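Local structure of digeranylgeranylglycerophospholipid reductase (Sulfolobus acidocaldarius, 4OPD) at residues T86-N91 / E375-A380; K369-E374 / R396-L401. The protein reduces every double bond of the isoprenoid chains of unsaturated archaeal ether lipids, using FAD, to give the saturated phytanyl lipids of the membrane. One frame throughout, in Å; residues are numbered along the deposited sequence.

Interaction 1. Residues T86-N91 / E375-A380; sequences TVWTVN and EDLLEA. With GRG (geranylgeranyl diphosphate), chain F; GRG (geranylgeranyl diphosphate), chain D.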
loop_
_atom_site.group_PDB
_atom_site.type_symbol
_atom_site.label_atom_id
_atom_site.label_comp_id
_atom_site.label_asym_id
_atom_site.label_seq_id
_atom_site.Cartn_x
_atom_site.Cartn_y
_atom_site.Cartn_z
ATOM N N THR A 86 0.364 -6.106 -27.220
ATOM C CA THR A 86 -0.998 -6.009 -26.717
ATOM C C THR A 86 -1.109 -4.990 -25.600
ATOM O O THR A 86 -0.431 -5.107 -24.583
ATOM C CB THR A 86 -1.500 -7.358 -26.201
ATOM O OG1 THR A 86 -1.392 -8.330 -27.246
ATOM C CG2 THR A 86 -2.951 -7.238 -25.780
ATOM N N VAL A 87 -1.988 -4.008 -25.777
ATOM C CA VAL A 87 -2.204 -2.988 -24.746
ATOM C C VAL A 87 -3.654 -2.987 -24.297
ATOM O O VAL A 87 -4.558 -2.872 -25.122
ATOM C CB VAL A 87 -1.848 -1.585 -25.256
ATOM C CG1 VAL A 87 -2.180 -0.528 -24.201
ATOM C CG2 VAL A 87 -0.390 -1.534 -25.645
ATOM N N TRP A 88 -3.874 -3.124 -22.994
ATOM C CA TRP A 88 -5.215 -3.049 -22.440
ATOM C C TRP A 88 -5.428 -1.708 -21.771
ATOM O O TRP A 88 -4.564 -1.237 -21.038
ATOM C CB TRP A 88 -5.448 -4.168 -21.436
ATOM C CG TRP A 88 -5.661 -5.512 -22.073
ATOM C CD1 TRP A 88 -5.869 -5.777 -23.397
ATOM C CD2 TRP A 88 -5.673 -6.771 -21.401
ATOM N NE1 TRP A 88 -6.018 -7.136 -23.587
ATOM C CE2 TRP A 88 -5.900 -7.765 -22.373
ATOM C CE3 TRP A 88 -5.517 -7.154 -20.064
ATOM C CZ2 TRP A 88 -5.972 -9.114 -22.053
ATOM C CZ3 TRP A 88 -5.588 -8.496 -19.748
ATOM C CH2 TRP A 88 -5.814 -9.460 -20.743
ATOM N N THR A 89 -6.573 -1.088 -22.034
ATOM C CA THR A 89 -6.878 0.208 -21.443
ATOM C C THR A 89 -7.955 0.076 -20.369
ATOM O O THR A 89 -8.959 -0.607 -20.565
ATOM C CB THR A 89 -7.340 1.220 -22.517
ATOM O OG1 THR A 89 -6.309 1.372 -23.501
ATOM C CG2 THR A 89 -7.634 2.578 -21.881
ATOM N N VAL A 90 -7.725 0.703 -19.218
ATOM C CA VAL A 90 -8.762 0.793 -18.197
ATOM C C VAL A 90 -8.972 2.262 -17.872
ATOM O O VAL A 90 -8.042 2.965 -17.499
ATOM C CB VAL A 90 -8.414 -0.013 -16.908
ATOM C CG1 VAL A 90 -8.455 -1.509 -17.186
ATOM C CG2 VAL A 90 -7.055 0.378 -16.360
ATOM N N ASN A 91 -10.198 2.736 -18.053
ATOM C CA ASN A 91 -10.506 4.134 -17.800
ATOM C C ASN A 91 -10.934 4.336 -16.351
ATOM O O ASN A 91 -11.579 3.470 -15.757
ATOM C CB ASN A 91 -11.594 4.627 -18.759
ATOM C CG ASN A 91 -11.206 4.458 -20.218
ATOM O OD1 ASN A 91 -12.008 4.012 -21.036
ATOM N ND2 ASN A 91 -9.972 4.811 -20.547
ATOM N N GLU A 375 -12.401 -4.936 -19.889
ATOM C CA GLU A 375 -13.426 -4.466 -18.966
ATOM C C GLU A 375 -13.533 -5.385 -17.749
ATOM O O GLU A 375 -13.822 -4.924 -16.644
ATOM C CB GLU A 375 -14.780 -4.338 -19.669
ATOM C CG GLU A 375 -15.474 -5.644 -19.990
ATOM C CD GLU A 375 -16.643 -5.445 -20.933
ATOM O OE1 GLU A 375 -17.656 -6.165 -20.801
ATOM O OE2 GLU A 375 -16.545 -4.564 -21.812
ATOM N N ASP A 376 -13.289 -6.679 -17.942
ATOM C CA ASP A 376 -13.342 -7.605 -16.820
ATOM C C ASP A 376 -12.216 -7.317 -15.843
ATOM O O ASP A 376 -12.346 -7.576 -14.645
ATOM C CB ASP A 376 -13.285 -9.052 -17.304
ATOM C CG ASP A 376 -14.660 -9.671 -17.415
ATOM O OD1 ASP A 376 -15.559 -9.234 -16.664
ATOM O OD2 ASP A 376 -14.847 -10.584 -18.248
ATOM N N LEU A 377 -11.128 -6.760 -16.359
ATOM C CA LEU A 377 -10.006 -6.346 -15.542
ATOM C C LEU A 377 -10.478 -5.349 -14.491
ATOM O O LEU A 377 -10.153 -5.474 -13.316
ATOM C CB LEU A 377 -8.919 -5.728 -16.417
ATOM C CG LEU A 377 -7.514 -5.676 -15.841
ATOM C CD1 LEU A 377 -7.081 -7.079 -15.471
ATOM C CD2 LEU A 377 -6.568 -5.052 -16.861
ATOM N N LEU A 378 -11.271 -4.377 -14.928
ATOM C CA LEU A 378 -11.774 -3.334 -14.042
ATOM C C LEU A 378 -12.733 -3.900 -12.996
ATOM O O LEU A 378 -12.628 -3.573 -11.815
ATOM C CB LEU A 378 -12.463 -2.232 -14.855
ATOM C CG LEU A 378 -12.611 -0.863 -14.181
ATOM C CD1 LEU A 378 -12.507 0.250 -15.211
ATOM C CD2 LEU A 378 -13.934 -0.759 -13.429
ATOM N N GLU A 379 -13.666 -4.747 -13.425
ATOM C CA GLU A 379 -14.603 -5.366 -12.494
ATOM C C GLU A 379 -13.870 -6.187 -11.436
ATOM O O GLU A 379 -14.207 -6.143 -10.261
ATOM C CB GLU A 379 -15.608 -6.250 -13.236
ATOM C CG GLU A 379 -16.334 -7.263 -12.344
ATOM C CD GLU A 379 -17.192 -6.615 -11.270
ATOM O OE1 GLU A 379 -17.511 -5.412 -11.393
ATOM O OE2 GLU A 379 -17.553 -7.317 -10.300
ATOM N N ALA A 380 -12.855 -6.925 -11.864
ATOM C CA ALA A 380 -12.083 -7.765 -10.954
ATOM C C ALA A 380 -11.301 -6.928 -9.951
ATOM O O ALA A 380 -11.135 -7.317 -8.797
ATOM C CB ALA A 380 -11.146 -8.659 -11.738
HETATM C C20 GRG F . -3.605 -11.094 -18.215
HETATM C C19 GRG F . -1.924 -13.094 -18.388
HETATM C C18 GRG F . -3.278 -12.551 -17.983
HETATM C C17 GRG F . -4.201 -13.357 -17.428
HETATM C C16 GRG F . -5.566 -12.827 -17.041
HETATM C C14 GRG F . -8.355 -14.040 -15.137
HETATM C C13 GRG F . -7.229 -13.031 -15.145
HETATM C C15 GRG F . -5.878 -13.418 -15.700
HETATM C C12 GRG F . -7.397 -11.803 -14.613
HETATM C C11 GRG F . -8.699 -11.368 -13.977
HETATM C C9 GRG F . -8.585 -11.681 -12.489
HETATM C C8 GRG F . -8.269 -10.426 -11.690
HETATM C C10 GRG F . -8.423 -10.491 -10.185
HETATM C C7 GRG F . -7.865 -9.282 -12.294
HETATM C C6 GRG F . -7.596 -7.966 -11.570
HETATM C C5 GRG F . -6.291 -7.834 -10.844
HETATM C C3 GRG F . -6.161 -6.379 -10.438
HETATM C C4 GRG F . -5.922 -5.334 -11.503
HETATM C C2 GRG F . -6.242 -6.001 -9.144
HETATM C C1 GRG F . -6.074 -4.536 -8.773
HETATM O O1 GRG F . -6.789 -4.206 -7.603
HETATM C C20 GRG D . 3.838 2.210 -9.164
HETATM C C19 GRG D . 4.235 0.714 -7.057
HETATM C C18 GRG D . 3.293 1.484 -7.955
HETATM C C17 GRG D . 1.974 1.531 -7.680
HETATM C C16 GRG D . 1.030 2.295 -8.581
HETATM C C14 GRG D . -1.389 1.698 -10.397
HETATM C C13 GRG D . -1.362 2.550 -9.147
HETATM C C15 GRG D . -0.387 2.218 -8.036
HETATM C C12 GRG D . -2.178 3.613 -9.006
HETATM C C11 GRG D . -3.174 4.060 -10.055
HETATM C C9 GRG D . -4.158 4.982 -9.371
HETATM C C8 GRG D . -4.989 5.728 -10.384
HETATM C C10 GRG D . -4.496 7.030 -10.980
HETATM C C7 GRG D . -6.179 5.231 -10.761
HETATM C C6 GRG D . -7.001 5.983 -11.782
HETATM C C5 GRG D . -7.162 5.102 -13.000
HETATM C C3 GRG D . -8.325 4.156 -12.788
HETATM C C4 GRG D . -8.524 3.000 -13.741
HETATM C C2 GRG D . -9.182 4.345 -11.758
HETATM C C1 GRG D . -10.346 3.403 -11.541
HETATM O O1 GRG D . -11.107 3.849 -10.442
HETATM P PA GRG D . -12.681 3.858 -10.592
HETATM O O1A GRG D . -13.265 2.669 -9.862
HETATM O O3A GRG D . -13.040 3.758 -12.134
HETATM O O2A GRG D . -13.229 5.139 -10.006
HETATM P PB GRG D . -14.356 4.335 -12.808
HETATM O O1B GRG D . -14.418 3.876 -14.252
HETATM O O2B GRG D . -15.575 3.827 -12.067
HETATM O O3B GRG D . -14.314 5.849 -12.747
#

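Interaction 2. Residues K369-E374 / R396-L401; sequences KKIIKE and RVISGL. With GRG (geranylgeranyl diphosphate), chain F.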
loop_
_atom_site.group_PDB
_atom_site.type_symbol
_atom_site.label_atom_id
_atom_site.label_comp_id
_atom_site.label_asym_id
_atom_site.label_seq_id
_atom_site.Cartn_x
_atom_site.Cartn_y
_atom_site.Cartn_z
ATOM N N LYS A 369 -4.535 -13.360 -26.917
ATOM C CA LYS A 369 -5.726 -14.187 -27.135
ATOM C C LYS A 369 -6.964 -13.666 -26.395
ATOM O O LYS A 369 -8.017 -14.292 -26.455
ATOM C CB LYS A 369 -5.466 -15.640 -26.708
ATOM C CG LYS A 369 -4.400 -16.362 -27.511
ATOM C CD LYS A 369 -4.845 -16.621 -28.942
ATOM C CE LYS A 369 -3.743 -17.310 -29.745
ATOM N NZ LYS A 369 -4.186 -17.773 -31.095
ATOM N N LYS A 370 -6.828 -12.539 -25.699
ATOM C CA LYS A 370 -7.940 -11.915 -24.975
ATOM C C LYS A 370 -8.537 -12.849 -23.926
ATOM O O LYS A 370 -9.753 -13.008 -23.827
ATOM C CB LYS A 370 -9.035 -11.460 -25.949
ATOM C CG LYS A 370 -8.653 -10.243 -26.778
ATOM C CD LYS A 370 -8.325 -9.044 -25.882
ATOM C CE LYS A 370 -9.500 -8.681 -24.980
ATOM N NZ LYS A 370 -9.297 -7.377 -24.295
ATOM N N ILE A 371 -7.655 -13.449 -23.141
ATOM C CA ILE A 371 -8.029 -14.387 -22.094
ATOM C C ILE A 371 -9.097 -13.797 -21.160
ATOM O O ILE A 371 -9.936 -14.531 -20.623
ATOM C CB ILE A 371 -6.759 -14.811 -21.319
ATOM C CG1 ILE A 371 -7.007 -16.043 -20.457
ATOM C CG2 ILE A 371 -6.177 -13.640 -20.511
ATOM C CD1 ILE A 371 -5.756 -16.499 -19.757
ATOM N N ILE A 372 -9.060 -12.473 -20.987
ATOM C CA ILE A 372 -10.126 -11.717 -20.332
ATOM C C ILE A 372 -10.391 -10.457 -21.129
ATOM O O ILE A 372 -9.540 -10.017 -21.903
ATOM C CB ILE A 372 -9.779 -11.310 -18.873
ATOM C CG1 ILE A 372 -8.486 -10.501 -18.830
ATOM C CG2 ILE A 372 -9.671 -12.527 -17.991
ATOM C CD1 ILE A 372 -8.230 -9.802 -17.502
ATOM N N LYS A 373 -11.570 -9.873 -20.953
ATOM C CA LYS A 373 -11.828 -8.574 -21.547
ATOM C C LYS A 373 -11.104 -7.510 -20.722
ATOM O O LYS A 373 -10.899 -7.694 -19.522
ATOM C CB LYS A 373 -13.323 -8.283 -21.610
ATOM C CG LYS A 373 -14.114 -9.295 -22.410
ATOM C CD LYS A 373 -15.590 -8.945 -22.396
ATOM C CE LYS A 373 -16.400 -9.941 -23.201
ATOM N NZ LYS A 373 -17.852 -9.623 -23.144
ATOM N N GLU A 374 -10.720 -6.405 -21.355
ATOM C CA GLU A 374 -10.098 -5.317 -20.615
ATOM C C GLU A 374 -11.111 -4.741 -19.620
ATOM O O GLU A 374 -10.726 -4.157 -18.603
ATOM C CB GLU A 374 -9.548 -4.229 -21.560
ATOM C CG GLU A 374 -10.570 -3.535 -22.443
ATOM C CD GLU A 374 -9.939 -2.507 -23.388
ATOM O OE1 GLU A 374 -10.695 -1.717 -23.995
ATOM O OE2 GLU A 374 -8.693 -2.481 -23.526
ATOM N N ARG A 396 -11.255 -21.684 -21.676
ATOM C CA ARG A 396 -11.614 -22.070 -23.030
ATOM C C ARG A 396 -10.720 -21.336 -24.033
ATOM O O ARG A 396 -10.258 -21.918 -25.017
ATOM C CB ARG A 396 -13.094 -21.791 -23.297
ATOM C CG ARG A 396 -13.501 -22.000 -24.743
ATOM C CD ARG A 396 -15.006 -21.963 -24.915
ATOM N NE ARG A 396 -15.628 -23.252 -24.620
ATOM C CZ ARG A 396 -16.937 -23.466 -24.685
ATOM N NH1 ARG A 396 -17.741 -22.470 -25.038
ATOM N NH2 ARG A 396 -17.444 -24.668 -24.409
ATOM N N VAL A 397 -10.454 -20.065 -23.761
ATOM C CA VAL A 397 -9.609 -19.250 -24.622
ATOM C C VAL A 397 -8.197 -19.827 -24.780
ATOM O O VAL A 397 -7.632 -19.801 -25.869
ATOM C CB VAL A 397 -9.513 -17.804 -24.087
ATOM C CG1 VAL A 397 -8.387 -17.055 -24.761
ATOM C CG2 VAL A 397 -10.828 -17.080 -24.297
ATOM N N ILE A 398 -7.630 -20.370 -23.709
ATOM C CA ILE A 398 -6.275 -20.892 -23.806
ATOM C C ILE A 398 -6.232 -22.385 -24.128
ATOM O O ILE A 398 -5.159 -22.993 -24.096
ATOM C CB ILE A 398 -5.487 -20.647 -22.516
ATOM C CG1 ILE A 398 -6.101 -21.422 -21.350
ATOM C CG2 ILE A 398 -5.448 -19.158 -22.191
ATOM C CD1 ILE A 398 -5.223 -21.448 -20.145
ATOM N N SER A 399 -7.383 -22.969 -24.457
ATOM C CA SER A 399 -7.488 -24.426 -24.543
ATOM C C SER A 399 -6.666 -25.001 -25.696
ATOM O O SER A 399 -6.354 -26.192 -25.707
ATOM C CB SER A 399 -8.957 -24.865 -24.660
ATOM O OG SER A 399 -9.574 -24.394 -25.853
ATOM N N GLY A 400 -6.308 -24.151 -26.655
ATOM C CA GLY A 400 -5.512 -24.575 -27.796
ATOM C C GLY A 400 -4.009 -24.483 -27.583
ATOM O O GLY A 400 -3.229 -24.932 -28.422
ATOM N N LEU A 401 -3.597 -23.894 -26.467
ATOM C CA LEU A 401 -2.174 -23.739 -26.170
ATOM C C LEU A 401 -1.460 -25.099 -26.113
ATOM O O LEU A 401 -1.865 -25.991 -25.370
ATOM C CB LEU A 401 -1.990 -22.975 -24.853
ATOM C CG LEU A 401 -0.551 -22.675 -24.440
ATOM C CD1 LEU A 401 0.156 -21.915 -25.537
ATOM C CD2 LEU A 401 -0.517 -21.900 -23.125
HETATM C C20 GRG F . -3.605 -11.094 -18.215
HETATM C C19 GRG F . -1.924 -13.094 -18.388
HETATM C C18 GRG F . -3.278 -12.551 -17.983
HETATM C C17 GRG F . -4.201 -13.357 -17.428
HETATM C C16 GRG F . -5.566 -12.827 -17.041
HETATM C C14 GRG F . -8.355 -14.040 -15.137
HETATM C C13 GRG F . -7.229 -13.031 -15.145
HETATM C C15 GRG F . -5.878 -13.418 -15.700
HETATM C C12 GRG F . -7.397 -11.803 -14.613
HETATM C C11 GRG F . -8.699 -11.368 -13.977
HETATM C C9 GRG F . -8.585 -11.681 -12.489
HETATM C C8 GRG F . -8.269 -10.426 -11.690
HETATM C C10 GRG F . -8.423 -10.491 -10.185
HETATM C C7 GRG F . -7.865 -9.282 -12.294
HETATM C C6 GRG F . -7.596 -7.966 -11.570
HETATM C C5 GRG F . -6.291 -7.834 -10.844
HETATM C C3 GRG F . -6.161 -6.379 -10.438
HETATM C C4 GRG F . -5.922 -5.334 -11.503
HETATM C C2 GRG F . -6.242 -6.001 -9.144
HETATM C C1 GRG F . -6.074 -4.536 -8.773
HETATM O O1 GRG F . -6.789 -4.206 -7.603
#

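Interaction 1. Residues T86-N91 / E375-A380
Trp88 and Val90 pack against Leu377 and Leu378 in an apolar helix-on-sheet contact, where helix 374-383 covers strand 87-97 of the mixed eight-stranded sheet. The short segment axes approach to 8.2 Å at an angle of 49°, and 229 Å² is buried between them. This sheet also includes strands assigned to the geranylgeranyl reductase catalytic domain, and the contact lines a lipid-binding space: two bound geranylgeranyl diphosphate molecules lie against it. The side chain of Val90 lies about 9 Å from that of His298, which binds the product phospholipid.

Leu377 does most of the bridging. With CG anti to the backbone N (chi1 -160°), the branch point lies between strand and lipid, and its methyls divide the work. CD2 goes to the strand, 4.0 Å from Trp88 CE3 at an oblique approach to the indole, and it also touches Val90 CG1; the leucine crosses both of these side chains at about a right angle. CD1 faces the chain F lipid, 3.9 Å from its C7. Trp88 adds to this same wall, since its CZ3 is 3.6 Å from C20 of the lipid, while one helical turn on from Leu377, Ala380 CB closes to 3.4 Å of C8. If Leu377 were an alanine, both methyls would go, and the likely result is a gap between helix and sheet, with Trp88 CE3 and Val90 CG1 losing their shared partner and the lipid a stretch of its wall.

The chain D lipid is met by the strand through the other branch of Val90, whose CG2 lies 4.0 Å from lipid C4. Backbone bonds to Leu79 and Ile77 tie Trp88 and Val90 into the sheet. At the Asn91 end, Leu378 supplies the closest approach of the two segments, its CD1 methyl resting 3.4 Å from Asn91 O.

Interaction 2. Residues K369-E374 / R396-L401
The carbonyl oxygen of Arg396, just before the contact residues Val397 and Ile398, accepts two bonds from Ser399: one from OG at 2.7 Å and one from the backbone N. The hydroxyl arrives at a C=O...OG angle of 141°, tilted 16° from the carbonyl plane. This double grip ties Ser399 back to the end of helix 388-397, where a type I turn runs from Ile398 to Leu401.

Across the contact, helix 360-368 ends in a Schellman motif with Lys370 at positive phi, and Val397 packs against the chain leaving it. Val397 CG1 lies 3.3 Å from Lys369 O, 3.8 Å from Lys369 CB and 3.8 Å from Ile371 CA, so one methyl rests against the chain from Lys369 to Ile371.

Ile371 splits its branches. CG1 anti to the backbone N (chi1 -165°) carries CD1 to within 3.6 Å of Ile398 CG2, whereas its own CG2 sits 3.6 Å from C16 of the bound geranylgeranyl chain. Ile372 extends this lipid-facing surface.

The two segments are thus joined by van der Waals packing, aliphatic side chains on each other and on the loop backbone, with no hydrogen bond between them, so their fit depends on shape.

The two interactions alternate along the chain: 86-91 comes first, then 369-374, 375-380 and finally 396-401. Because 369-374 runs straight into 375-380, the loop of interaction 2 leads directly into the helix of interaction 1, and helix 388-397 follows helix 374-383. Their centres lie 14 Å apart on the same side of the chain's centre. The junction is polar and apolar: Glu374 OE2 probably accepts a hydrogen bond from Thr89 N, at 2.9 Å, and Ile372 CG1 packs 3.4 Å from Trp88 CH2. Both contacts touch the chain F geranylgeranyl diphosphate, so sheet, helix and loop together line part of one isoprenoid chain.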